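Side-chain contacts in uncharacterized hth-type transcriptional regulator YYBR (Bacillus subtilis, PDB 4A5N), which probably binds DNA as a redox-sensing transcriptional activator of the MarR/DUF24 type, captured here in its reduced form: residues L20-G25 / E65-V70; G29-H34 / N43-I48; R72-Y75 / K81-Y84. The protein carries 1 engineered substitution. All blocks are in the same frame, centred on the assembly; numbering follows the deposited sequence.

Contact 1: L20-G25 / E65-V70; sequences LDVIGG and EADGIV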
ATOM      1  N   LEU B  20       0.907   2.968   4.391  1.00 30.30           N
ATOM      2  CA  LEU B  20       0.933   2.999   2.933  1.00 32.87           C
ATOM      3  C   LEU B  20       1.744   4.193   2.392  1.00 35.63           C
ATOM      4  O   LEU B  20       2.334   4.108   1.314  1.00 40.57           O
ATOM      5  CB  LEU B  20      -0.476   3.013   2.394  1.00 33.73           C
ATOM      6  CG  LEU B  20      -1.238   1.707   2.326  1.00 35.64           C
ATOM      7  CD1 LEU B  20      -2.699   1.988   1.999  1.00 37.97           C
ATOM      8  CD2 LEU B  20      -0.671   0.746   1.279  1.00 37.68           C
ATOM      9  N   ASP B  21       1.816   5.284   3.150  1.00 37.19           N
ATOM     10  CA  ASP B  21       2.646   6.443   2.757  1.00 40.25           C
ATOM     11  C   ASP B  21       4.153   6.119   2.840  1.00 38.49           C
ATOM     12  O   ASP B  21       4.962   6.690   2.118  1.00 39.26           O
ATOM     13  CB  ASP B  21       2.307   7.654   3.621  1.00 43.33           C
ATOM     14  CG  ASP B  21       2.719   8.960   2.989  1.00 51.18           C
ATOM     15  OD1 ASP B  21       2.490   9.144   1.757  1.00 55.08           O
ATOM     16  OD2 ASP B  21       3.252   9.820   3.729  1.00 54.68           O
ATOM     17  N   VAL B  22       4.524   5.172   3.696  1.00 34.56           N
ATOM     18  CA  VAL B  22       5.920   4.774   3.798  1.00 35.72           C
ATOM     19  C   VAL B  22       6.334   3.768   2.718  1.00 35.67           C
ATOM     20  O   VAL B  22       7.453   3.847   2.195  1.00 34.80           O
ATOM     21  CB  VAL B  22       6.239   4.211   5.193  1.00 36.50           C
ATOM     22  CG1 VAL B  22       7.746   3.977   5.342  1.00 39.60           C
ATOM     23  CG2 VAL B  22       5.751   5.176   6.266  1.00 36.08           C
ATOM     24  N   ILE B  23       5.441   2.835   2.384  1.00 34.43           N
ATOM     25  CA  ILE B  23       5.785   1.678   1.547  1.00 38.23           C
ATOM     26  C   ILE B  23       5.034   1.660   0.217  1.00 40.41           C
ATOM     27  O   ILE B  23       5.283   0.816  -0.641  1.00 41.06           O
ATOM     28  CB  ILE B  23       5.583   0.359   2.347  1.00 39.75           C
ATOM     29  CG1 ILE B  23       6.489  -0.767   1.835  1.00 44.27           C
ATOM     30  CG2 ILE B  23       4.122  -0.075   2.368  1.00 38.00           C
ATOM     31  CD1 ILE B  23       7.955  -0.404   1.659  1.00 45.26           C
ATOM     32  N   GLY B  24       4.149   2.637   0.043  1.00 41.39           N
ATOM     33  CA  GLY B  24       3.261   2.668  -1.096  1.00 43.13           C
ATOM     34  C   GLY B  24       3.787   3.483  -2.236  1.00 45.11           C
ATOM     35  O   GLY B  24       4.878   4.035  -2.188  1.00 46.57           O
ATOM     36  N   GLY B  25       2.996   3.526  -3.292  1.00 38.43           N
ATOM     37  CA  GLY B  25       3.399   4.193  -4.525  1.00 40.61           C
ATOM     38  C   GLY B  25       3.903   3.134  -5.496  1.00 39.93           C
ATOM     39  O   GLY B  25       3.841   1.945  -5.201  1.00 39.10           O
ATOM     40  N   GLU B  65      15.091   6.255   2.754  1.00 28.39           N
ATOM     41  CA  GLU B  65      16.165   6.665   3.681  1.00 30.24           C
ATOM     42  C   GLU B  65      15.695   7.705   4.701  1.00 31.97           C
ATOM     43  O   GLU B  65      15.953   7.582   5.932  1.00 31.46           O
ATOM     44  CB  GLU B  65      17.425   7.144   2.918  1.00 32.28           C
ATOM     45  CG  GLU B  65      18.594   7.528   3.833  1.00 34.53           C
ATOM     46  CD  GLU B  65      19.788   8.121   3.084  1.00 37.79           C
ATOM     47  OE1 GLU B  65      19.721   8.300   1.844  1.00 39.43           O
ATOM     48  OE2 GLU B  65      20.799   8.399   3.748  1.00 36.69           O
ATOM     49  N   ALA B  66      14.988   8.731   4.225  1.00 31.73           N
ATOM     50  CA  ALA B  66      14.539   9.796   5.112  1.00 33.66           C
ATOM     51  C   ALA B  66      13.580   9.259   6.190  1.00 31.89           C
ATOM     52  O   ALA B  66      13.563   9.782   7.286  1.00 34.93           O
ATOM     53  CB  ALA B  66      13.882  10.923   4.331  1.00 33.49           C
ATOM     54  N   ASP B  67      12.804   8.224   5.853  1.00 30.40           N
ATOM     55  CA  ASP B  67      11.840   7.626   6.744  1.00 30.47           C
ATOM     56  C   ASP B  67      12.491   6.568   7.646  1.00 30.26           C
ATOM     57  O   ASP B  67      11.797   5.950   8.433  1.00 31.16           O
ATOM     58  CB  ASP B  67      10.698   6.955   5.947  1.00 29.86           C
ATOM     59  CG  ASP B  67       9.725   7.959   5.324  1.00 32.31           C
ATOM     60  OD1 ASP B  67       9.796   9.157   5.665  1.00 34.44           O
ATOM     61  OD2 ASP B  67       8.868   7.528   4.524  1.00 33.30           O
ATOM     62  N   GLY B  68      13.800   6.349   7.495  1.00 30.83           N
ATOM     63  CA  GLY B  68      14.543   5.391   8.318  1.00 31.65           C
ATOM     64  C   GLY B  68      14.459   3.926   7.936  1.00 28.94           C
ATOM     65  O   GLY B  68      14.866   3.067   8.706  1.00 28.53           O
ATOM     66  N   ILE B  69      13.932   3.642   6.752  1.00 27.72           N
ATOM     67  CA  ILE B  69      13.720   2.269   6.241  1.00 27.88           C
ATOM     68  C   ILE B  69      14.910   1.703   5.474  1.00 27.03           C
ATOM     69  O   ILE B  69      15.184   0.479   5.479  1.00 27.61           O
ATOM     70  CB  ILE B  69      12.521   2.268   5.265  1.00 26.51           C
ATOM     71  CG1 ILE B  69      11.296   2.966   5.894  1.00 28.71           C
ATOM     72  CG2 ILE B  69      12.198   0.848   4.778  1.00 25.78           C
ATOM     73  CD1 ILE B  69      10.794   2.362   7.194  1.00 28.30           C
ATOM     74  N   VAL B  70      15.650   2.607   4.862  1.00 25.90           N
ATOM     75  CA  VAL B  70      16.823   2.264   4.105  1.00 26.33           C
ATOM     76  C   VAL B  70      18.057   3.015   4.587  1.00 27.56           C
ATOM     77  O   VAL B  70      17.991   4.187   4.991  1.00 29.44           O
ATOM     78  CB  VAL B  70      16.574   2.500   2.600  1.00 27.15           C
ATOM     79  CG1 VAL B  70      17.872   2.440   1.788  1.00 28.94           C
ATOM     80  CG2 VAL B  70      15.580   1.467   2.100  1.00 24.73           C
TER
HETATM   81  O   HOH W   1       9.245   6.014   2.131  1.00 30.11           O
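Val-22 pushes its CG1 methyl into the corner between Ile-69 and Asp-67, at the point where the winged helix-turn-helix fold passes from helix 54-66 to the strand 70-75 of its wing. The methyl stands anti to the backbone nitrogen (chi1 -172°), and this turns it across the gap from the last turn of helix 15-23. It meets Ile-69 CG1 at 3.7 Å, with Ile-69 CD1 nearly as near, and the CG1-CD1 arm of Ile-69 crosses the methyl obliquely. The carboxylate of Asp-67 passes the valine in the opposite direction, and OD2 comes within 3.8 Å of the same Val-22 CG1.

Both segments change course here. Gly-68 has positive phi and closes helix 54-66 in a Schellman motif, whose bonds include one from Gly-68 N to Glu-65 O of 2.9 Å. Helix 15-23 gives way at Gly-24.

The contact is buried at the dimer interface. Leu-111 of the second subunit packs on both Val-22 and Asp-67, and Arg-115 of that subunit forms a salt bridge with Asp-67 OD1. The other carboxylate oxygen is tied back to helix 15-23 through one water, which donates to Asp-67 OD2 at 2.9 Å and to Val-22 O at 2.8 Å.

Contact 2: G29-H34 / N43-I48; sequences GILFYH and NEFRRI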
ATOM      1  N   GLY B  29       7.780  -0.663  -2.938  1.00 26.66           N
ATOM      2  CA  GLY B  29       7.580  -2.086  -2.642  1.00 27.48           C
ATOM      3  C   GLY B  29       8.579  -3.002  -3.325  1.00 27.42           C
ATOM      4  O   GLY B  29       9.088  -3.958  -2.724  1.00 25.58           O
ATOM      5  N   ILE B  30       8.836  -2.713  -4.606  1.00 28.17           N
ATOM      6  CA  ILE B  30       9.772  -3.464  -5.419  1.00 28.99           C
ATOM      7  C   ILE B  30      11.172  -3.273  -4.872  1.00 26.13           C
ATOM      8  O   ILE B  30      11.891  -4.252  -4.675  1.00 25.85           O
ATOM      9  CB  ILE B  30       9.771  -2.971  -6.896  1.00 31.64           C
ATOM     10  CG1 ILE B  30       8.418  -3.178  -7.560  1.00 33.80           C
ATOM     11  CG2 ILE B  30      10.824  -3.694  -7.750  1.00 34.33           C
ATOM     12  CD1 ILE B  30       8.292  -2.465  -8.895  1.00 34.28           C
ATOM     13  N   LEU B  31      11.540  -2.011  -4.613  1.00 25.86           N
ATOM     14  CA  LEU B  31      12.877  -1.650  -4.120  1.00 25.07           C
ATOM     15  C   LEU B  31      13.141  -2.389  -2.801  1.00 25.01           C
ATOM     16  O   LEU B  31      14.142  -3.065  -2.652  1.00 23.74           O
ATOM     17  CB  LEU B  31      13.011  -0.144  -3.906  1.00 25.86           C
ATOM     18  CG  LEU B  31      12.921   0.642  -5.225  1.00 26.34           C
ATOM     19  CD1 LEU B  31      13.060   2.140  -4.961  1.00 26.75           C
ATOM     20  CD2 LEU B  31      13.965   0.096  -6.180  1.00 28.10           C
ATOM     21  N   PHE B  32      12.178  -2.261  -1.892  1.00 26.06           N
ATOM     22  CA  PHE B  32      12.191  -2.924  -0.616  1.00 25.27           C
ATOM     23  C   PHE B  32      12.373  -4.428  -0.738  1.00 25.51           C
ATOM     24  O   PHE B  32      13.260  -5.021  -0.081  1.00 25.54           O
ATOM     25  CB  PHE B  32      10.889  -2.603   0.145  1.00 25.56           C
ATOM     26  CG  PHE B  32      10.867  -3.143   1.552  1.00 23.82           C
ATOM     27  CD1 PHE B  32      10.754  -4.506   1.785  1.00 24.08           C
ATOM     28  CD2 PHE B  32      10.988  -2.287   2.620  1.00 24.10           C
ATOM     29  CE1 PHE B  32      10.748  -4.995   3.084  1.00 25.35           C
ATOM     30  CE2 PHE B  32      11.029  -2.767   3.936  1.00 24.51           C
ATOM     31  CZ  PHE B  32      10.875  -4.116   4.154  1.00 23.71           C
ATOM     32  N   TYR B  33      11.529  -5.066  -1.546  1.00 27.04           N
ATOM     33  CA  TYR B  33      11.573  -6.502  -1.722  1.00 29.45           C
ATOM     34  C   TYR B  33      12.965  -6.998  -2.103  1.00 30.02           C
ATOM     35  O   TYR B  33      13.452  -7.982  -1.531  1.00 29.04           O
ATOM     36  CB  TYR B  33      10.531  -7.004  -2.736  1.00 30.45           C
ATOM     37  CG  TYR B  33      10.604  -8.486  -2.943  1.00 33.77           C
ATOM     38  CD1 TYR B  33      10.044  -9.373  -2.025  1.00 35.39           C
ATOM     39  CD2 TYR B  33      11.280  -9.016  -4.030  1.00 35.77           C
ATOM     40  CE1 TYR B  33      10.140 -10.763  -2.210  1.00 36.72           C
ATOM     41  CE2 TYR B  33      11.384 -10.386  -4.215  1.00 38.90           C
ATOM     42  CZ  TYR B  33      10.813 -11.251  -3.314  1.00 38.31           C
ATOM     43  OH  TYR B  33      10.950 -12.599  -3.551  1.00 40.97           O
ATOM     44  N   HIS B  34      13.613  -6.273  -3.005  1.00 28.15           N
ATOM     45  CA  HIS B  34      14.898  -6.672  -3.536  1.00 29.05           C
ATOM     46  C   HIS B  34      16.040  -6.429  -2.562  1.00 27.95           C
ATOM     47  O   HIS B  34      17.108  -6.991  -2.705  1.00 28.16           O
ATOM     48  CB  HIS B  34      15.098  -6.052  -4.920  1.00 29.85           C
ATOM     49  CG  HIS B  34      14.276  -6.755  -6.011  1.00 32.57           C
ATOM     50  ND1 HIS B  34      14.767  -7.793  -6.738  1.00 35.32           N
ATOM     51  CD2 HIS B  34      12.960  -6.554  -6.464  1.00 31.99           C
ATOM     52  CE1 HIS B  34      13.813  -8.243  -7.573  1.00 34.47           C
ATOM     53  NE2 HIS B  34      12.712  -7.487  -7.407  1.00 33.37           N
ATOM     54  N   ASN B  43      22.629   0.746  -9.762  1.00 30.55           N
ATOM     55  CA  ASN B  43      22.540   0.013 -11.024  1.00 33.18           C
ATOM     56  C   ASN B  43      21.842  -1.362 -10.959  1.00 31.43           C
ATOM     57  O   ASN B  43      21.243  -1.801 -11.942  1.00 30.05           O
ATOM     58  CB  ASN B  43      23.928  -0.101 -11.668  1.00 35.60           C
ATOM     59  CG  ASN B  43      24.395   1.205 -12.331  1.00 38.53           C
ATOM     60  OD1 ASN B  43      25.549   1.313 -12.759  1.00 42.01           O
ATOM     61  ND2 ASN B  43      23.526   2.193 -12.384  1.00 36.96           N
ATOM     62  N   GLU B  44      21.883  -2.029  -9.803  1.00 29.50           N
ATOM     63  CA  GLU B  44      21.163  -3.287  -9.662  1.00 29.44           C
ATOM     64  C   GLU B  44      19.659  -3.037  -9.661  1.00 28.39           C
ATOM     65  O   GLU B  44      18.909  -3.838 -10.209  1.00 29.60           O
ATOM     66  CB  GLU B  44      21.572  -4.035  -8.394  1.00 28.67           C
ATOM     67  CG  GLU B  44      23.031  -4.440  -8.394  1.00 29.93           C
ATOM     68  CD  GLU B  44      23.442  -5.277  -7.207  1.00 31.78           C
ATOM     69  OE1 GLU B  44      23.677  -4.682  -6.133  1.00 29.95           O
ATOM     70  OE2 GLU B  44      23.564  -6.529  -7.359  1.00 35.37           O
ATOM     71  N   PHE B  45      19.247  -1.940  -9.028  1.00 27.97           N
ATOM     72  CA  PHE B  45      17.849  -1.531  -8.987  1.00 27.92           C
ATOM     73  C   PHE B  45      17.348  -1.134 -10.386  1.00 28.32           C
ATOM     74  O   PHE B  45      16.198  -1.443 -10.698  1.00 29.29           O
ATOM     75  CB  PHE B  45      17.622  -0.338  -8.082  1.00 27.23           C
ATOM     76  CG  PHE B  45      17.726  -0.629  -6.608  1.00 25.77           C
ATOM     77  CD1 PHE B  45      16.985  -1.642  -6.014  1.00 26.00           C
ATOM     78  CD2 PHE B  45      18.492   0.183  -5.806  1.00 25.91           C
ATOM     79  CE1 PHE B  45      17.061  -1.841  -4.635  1.00 23.95           C
ATOM     80  CE2 PHE B  45      18.560  -0.004  -4.433  1.00 25.02           C
ATOM     81  CZ  PHE B  45      17.835  -1.009  -3.860  1.00 24.83           C
ATOM     82  N   ARG B  46      18.165  -0.418 -11.165  1.00 31.28           N
ATOM     83  CA  ARG B  46      17.795  -0.041 -12.536  1.00 34.03           C
ATOM     84  C   ARG B  46      17.537  -1.268 -13.405  1.00 36.16           C
ATOM     85  O   ARG B  46      16.694  -1.239 -14.338  1.00 38.73           O
ATOM     86  CB  ARG B  46      18.880   0.806 -13.215  1.00 37.29           C
ATOM     87  CG  ARG B  46      18.960   2.254 -12.798  1.00 37.29           C
ATOM     88  CD  ARG B  46      20.257   2.876 -13.298  1.00 38.93           C
ATOM     89  NE  ARG B  46      20.234   3.093 -14.758  1.00 41.15           N
ATOM     90  CZ  ARG B  46      21.286   3.441 -15.499  1.00 43.13           C
ATOM     91  NH1 ARG B  46      22.472   3.647 -14.936  1.00 43.65           N
ATOM     92  NH2 ARG B  46      21.143   3.613 -16.821  1.00 44.64           N
ATOM     93  N   ARG B  47      18.311  -2.325 -13.178  1.00 35.94           N
ATOM     94  CA  ARG B  47      18.077  -3.585 -13.893  1.00 37.84           C
ATOM     95  C   ARG B  47      16.803  -4.249 -13.368  1.00 37.66           C
ATOM     96  O   ARG B  47      16.128  -4.944 -14.100  1.00 39.84           O
ATOM     97  CB  ARG B  47      19.257  -4.552 -13.719  1.00 37.97           C
ATOM     98  CG  ARG B  47      20.555  -4.055 -14.327  1.00 39.08           C
ATOM     99  CD  ARG B  47      21.775  -4.841 -13.855  1.00 39.23           C
ATOM    100  NE  ARG B  47      22.929  -4.123 -14.337  1.00 39.79           N
ATOM    101  CZ  ARG B  47      23.974  -3.769 -13.616  1.00 39.68           C
ATOM    102  NH1 ARG B  47      24.091  -4.118 -12.333  1.00 37.50           N
ATOM    103  NH2 ARG B  47      24.917  -3.077 -14.190  1.00 39.28           N
ATOM    104  N   ILE B  48      16.515  -4.097 -12.080  1.00 38.61           N
ATOM    105  CA  ILE B  48      15.271  -4.651 -11.511  1.00 40.10           C
ATOM    106  C   ILE B  48      14.060  -3.895 -12.108  1.00 41.87           C
ATOM    107  O   ILE B  48      13.045  -4.521 -12.403  1.00 43.59           O
ATOM    108  CB  ILE B  48      15.325  -4.678  -9.944  1.00 39.23           C
ATOM    109  CG1 ILE B  48      16.392  -5.679  -9.483  1.00 38.43           C
ATOM    110  CG2 ILE B  48      13.983  -5.033  -9.308  1.00 38.27           C
ATOM    111  CD1 ILE B  48      17.081  -5.277  -8.184  1.00 37.92           C
TER
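Ile-48 meets the ring of His-34 flat on: its CG2 methyl sits over the centre of the imidazole, 3.4 Å from the centroid and 15° off the ring normal, a CH-pi contact. The same methyl is 3.4 Å from His-34 NE2, while Ile-48 CD1 lies 3.7 Å from His-34 ND1. Since CG2 is anti to the backbone nitrogen of Ile-48, the branch at CB lays one methyl over the middle of the ring and sends the longer arm toward its CG-ND1 edge. On the opposite face, Tyr-33 CD2 lies over the rim of the imidazole, so the ring is held between the two neighbours.

The purely aliphatic part is smaller. Ile-30 CG2, one turn before His-34, touches Ile-48 CG2 at 3.8 Å, so Ile-48 CG2 touches both Ile-30 and His-34.

Deeper in, the contact becomes aliphatic on aromatic. Leu-31 runs about at right angles to Phe-45 and brings CD2 to 3.5 Å from Phe-45 CD1. Leu-57 of helix 54-66 packs against both, and Leu-61 adds to the cover of Phe-45.

No hydrogen bond joins the two segments, whose axes come no closer than 10.7 Å, with 122° between their directions; the gap is bridged mainly by side chains. Helix 28-35 thus lies against helix 42-48, with helix 54-66 closing the third side, the three-helix core of a winged helix-turn-helix domain in which helices 42-48 and 54-66 form the helix-turn-helix.

Contact 3: R72-Y75 / K81-Y84; sequences REVY and KVEY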
ATOM      1  N   ARG B  72      21.806   4.146   3.406  1.00 28.68           N
ATOM      2  CA  ARG B  72      22.691   4.410   2.253  1.00 30.30           C
ATOM      3  C   ARG B  72      24.154   4.535   2.732  1.00 32.86           C
ATOM      4  O   ARG B  72      24.541   5.537   3.365  1.00 33.24           O
ATOM      5  CB  ARG B  72      22.258   5.698   1.558  1.00 30.22           C
ATOM      6  CG  ARG B  72      23.005   6.068   0.286  1.00 31.16           C
ATOM      7  CD  ARG B  72      22.475   7.385  -0.279  1.00 33.35           C
ATOM      8  NE  ARG B  72      22.952   7.631  -1.647  1.00 35.84           N
ATOM      9  CZ  ARG B  72      23.999   8.392  -1.993  1.00 36.58           C
ATOM     10  NH1 ARG B  72      24.706   9.062  -1.100  1.00 36.14           N
ATOM     11  NH2 ARG B  72      24.323   8.496  -3.276  1.00 38.06           N
ATOM     12  N   GLU B  73      24.944   3.514   2.418  1.00 33.37           N
ATOM     13  CA  GLU B  73      26.342   3.450   2.781  1.00 33.98           C
ATOM     14  C   GLU B  73      27.190   3.942   1.611  1.00 33.27           C
ATOM     15  O   GLU B  73      27.156   3.350   0.535  1.00 30.20           O
ATOM     16  CB  GLU B  73      26.725   2.000   3.130  1.00 35.95           C
ATOM     17  CG  GLU B  73      28.145   1.810   3.670  1.00 37.66           C
ATOM     18  CD  GLU B  73      28.392   2.489   5.024  1.00 41.11           C
ATOM     19  OE1 GLU B  73      27.459   2.605   5.842  1.00 41.41           O
ATOM     20  OE2 GLU B  73      29.541   2.907   5.275  1.00 44.21           O
ATOM     21  N   VAL B  74      27.952   5.006   1.848  1.00 31.82           N
ATOM     22  CA  VAL B  74      28.856   5.551   0.852  1.00 35.01           C
ATOM     23  C   VAL B  74      30.309   5.239   1.226  1.00 38.09           C
ATOM     24  O   VAL B  74      30.797   5.650   2.284  1.00 36.97           O
ATOM     25  CB  VAL B  74      28.670   7.058   0.683  1.00 35.65           C
ATOM     26  CG1 VAL B  74      29.532   7.578  -0.452  1.00 36.36           C
ATOM     27  CG2 VAL B  74      27.205   7.370   0.429  1.00 32.78           C
ATOM     28  N   TYR B  75      30.982   4.522   0.333  1.00 40.32           N
ATOM     29  CA  TYR B  75      32.403   4.225   0.478  1.00 44.75           C
ATOM     30  C   TYR B  75      33.202   5.342  -0.145  1.00 46.40           C
ATOM     31  O   TYR B  75      32.902   5.810  -1.258  1.00 46.78           O
ATOM     32  CB  TYR B  75      32.737   2.877  -0.152  1.00 46.52           C
ATOM     33  CG  TYR B  75      31.998   1.744   0.533  1.00 47.45           C
ATOM     34  CD1 TYR B  75      30.681   1.434   0.204  1.00 46.52           C
ATOM     35  CD2 TYR B  75      32.605   1.017   1.550  1.00 50.44           C
ATOM     36  CE1 TYR B  75      30.008   0.416   0.843  1.00 46.06           C
ATOM     37  CE2 TYR B  75      31.938  -0.002   2.191  1.00 50.40           C
ATOM     38  CZ  TYR B  75      30.647  -0.304   1.828  1.00 48.66           C
ATOM     39  OH  TYR B  75      30.004  -1.320   2.472  1.00 53.65           O
ATOM     40  N   LYS B  81      31.537   3.953  -3.972  1.00 36.29           N
ATOM     41  CA  LYS B  81      30.647   2.825  -4.026  1.00 34.63           C
ATOM     42  C   LYS B  81      29.488   3.229  -3.147  1.00 32.34           C
ATOM     43  O   LYS B  81      29.700   3.769  -2.055  1.00 33.36           O
ATOM     44  CB  LYS B  81      31.357   1.592  -3.487  1.00 35.51           C
ATOM     45  CG  LYS B  81      30.610   0.283  -3.612  1.00 37.67           C
ATOM     46  CD  LYS B  81      31.546  -0.825  -3.146  1.00 40.30           C
ATOM     47  CE  LYS B  81      31.009  -2.201  -3.442  1.00 42.22           C
ATOM     48  NZ  LYS B  81      31.770  -3.157  -2.572  1.00 43.11           N
ATOM     49  N   VAL B  82      28.269   3.045  -3.654  1.00 30.28           N
ATOM     50  CA  VAL B  82      27.074   3.286  -2.860  1.00 29.19           C
ATOM     51  C   VAL B  82      26.182   2.045  -2.791  1.00 29.94           C
ATOM     52  O   VAL B  82      25.820   1.430  -3.828  1.00 29.39           O
ATOM     53  CB  VAL B  82      26.300   4.515  -3.311  1.00 27.87           C
ATOM     54  CG1 VAL B  82      25.103   4.739  -2.410  1.00 25.95           C
ATOM     55  CG2 VAL B  82      27.221   5.723  -3.267  1.00 30.16           C
ATOM     56  N   GLU B  83      25.843   1.695  -1.556  1.00 29.80           N
ATOM     57  CA  GLU B  83      25.021   0.515  -1.256  1.00 30.57           C
ATOM     58  C   GLU B  83      23.813   0.842  -0.384  1.00 29.28           C
ATOM     59  O   GLU B  83      23.941   1.535   0.618  1.00 30.72           O
ATOM     60  CB  GLU B  83      25.880  -0.529  -0.549  1.00 31.42           C
ATOM     61  CG  GLU B  83      26.965  -1.089  -1.449  1.00 34.07           C
ATOM     62  CD  GLU B  83      27.872  -2.043  -0.736  1.00 38.42           C
ATOM     63  OE1 GLU B  83      28.004  -1.945   0.513  1.00 42.32           O
ATOM     64  OE2 GLU B  83      28.432  -2.909  -1.435  1.00 40.47           O
ATOM     65  N   TYR B  84      22.661   0.342  -0.809  1.00 28.13           N
ATOM     66  CA  TYR B  84      21.360   0.527  -0.171  1.00 27.54           C
ATOM     67  C   TYR B  84      20.928  -0.782   0.503  1.00 28.31           C
ATOM     68  O   TYR B  84      20.962  -1.856  -0.124  1.00 27.92           O
ATOM     69  CB  TYR B  84      20.326   0.909  -1.224  1.00 26.44           C
ATOM     70  CG  TYR B  84      20.663   2.187  -1.901  1.00 26.19           C
ATOM     71  CD1 TYR B  84      20.251   3.402  -1.371  1.00 26.73           C
ATOM     72  CD2 TYR B  84      21.414   2.191  -3.068  1.00 27.50           C
ATOM     73  CE1 TYR B  84      20.593   4.596  -1.987  1.00 28.43           C
ATOM     74  CE2 TYR B  84      21.752   3.385  -3.699  1.00 28.40           C
ATOM     75  CZ  TYR B  84      21.338   4.582  -3.140  1.00 29.73           C
ATOM     76  OH  TYR B  84      21.638   5.785  -3.743  1.00 31.46           O
TER
HETATM   77  O   HOH W   2      23.329   6.423  -5.555  1.00 47.20           O
HETATM   78  O   HOH W   3      34.538   3.726  -2.637  1.00 43.23           O
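Arg-72 stretches alongside Tyr-84 on one face of the beta hairpin that forms the wing of this winged helix-turn-helix domain. The chain is extended as far as NE, with CG anti to the backbone nitrogen (chi1 -176°), and its CG lies 3.6 Å from Tyr-84 CE1. This reach delivers NE to the phenol: Arg-72 NE donates to Tyr-84 OH at 3.1 Å, nearly straight at 164° and close to the guanidinium plane. Val-82 CG1 covers one face of that guanidinium, toward its rim. Tyr-84 is buried and also packs on Leu-61 of helix 54-66, but Arg-72 is exposed and solvent enters beside it: one water accepts from Arg-72 NH2 and lies 2.6 Å from Tyr-84 OH, in the plane of the tyrosine ring at its edge.

Between the strands, Glu-73 and Glu-83 form an antiparallel hydrogen-bonded pair, with Glu-73 N to Glu-83 O at 2.9 Å and Glu-83 N to Glu-73 O at 3.0 Å.

Glu-83, buried on the other face, is held firmly. Tyr-75 OH donates to Glu-83 OE1 at 2.9 Å from above the carboxylate plane, with ring and carboxylate almost perpendicular (87°). Lys-81 NZ and Lys-39 NZ both form salt bridges with Glu-83 OE2, which would be expected to favour the charged carboxylate. Toward the turn of the hairpin the contact loosens: a water links Lys-81 N and, weakly, Tyr-75 O, and the aliphatic part of exposed Lys-81 runs beside the tyrosine, with Lys-81 CB 3.8 Å from Tyr-75 CD1.

In the fold
All three contacts belong to one winged helix-turn-helix domain. Contact 2 falls within the stretch of chain spanned by contact 1, and contact 3 follows both. The centre of contact 1 lies about 14 Å from that of contact 2 and about 18 Å from that of contact 3, while contacts 2 and 3 have centres about 15 Å apart. Phe-32 bridges the first two, packing on Ile-23 and Ile-69; Phe-45 touches Tyr-84 to join helix 42-48 to the wing, and Val-70 meets Tyr-84 from contact 1. Contacts 1 and 2 also touch the second subunit, whereas contact 3 meets no other chain of the assembly. Dimer interface, helical core and projecting wing are therefore in continuous side-chain contact.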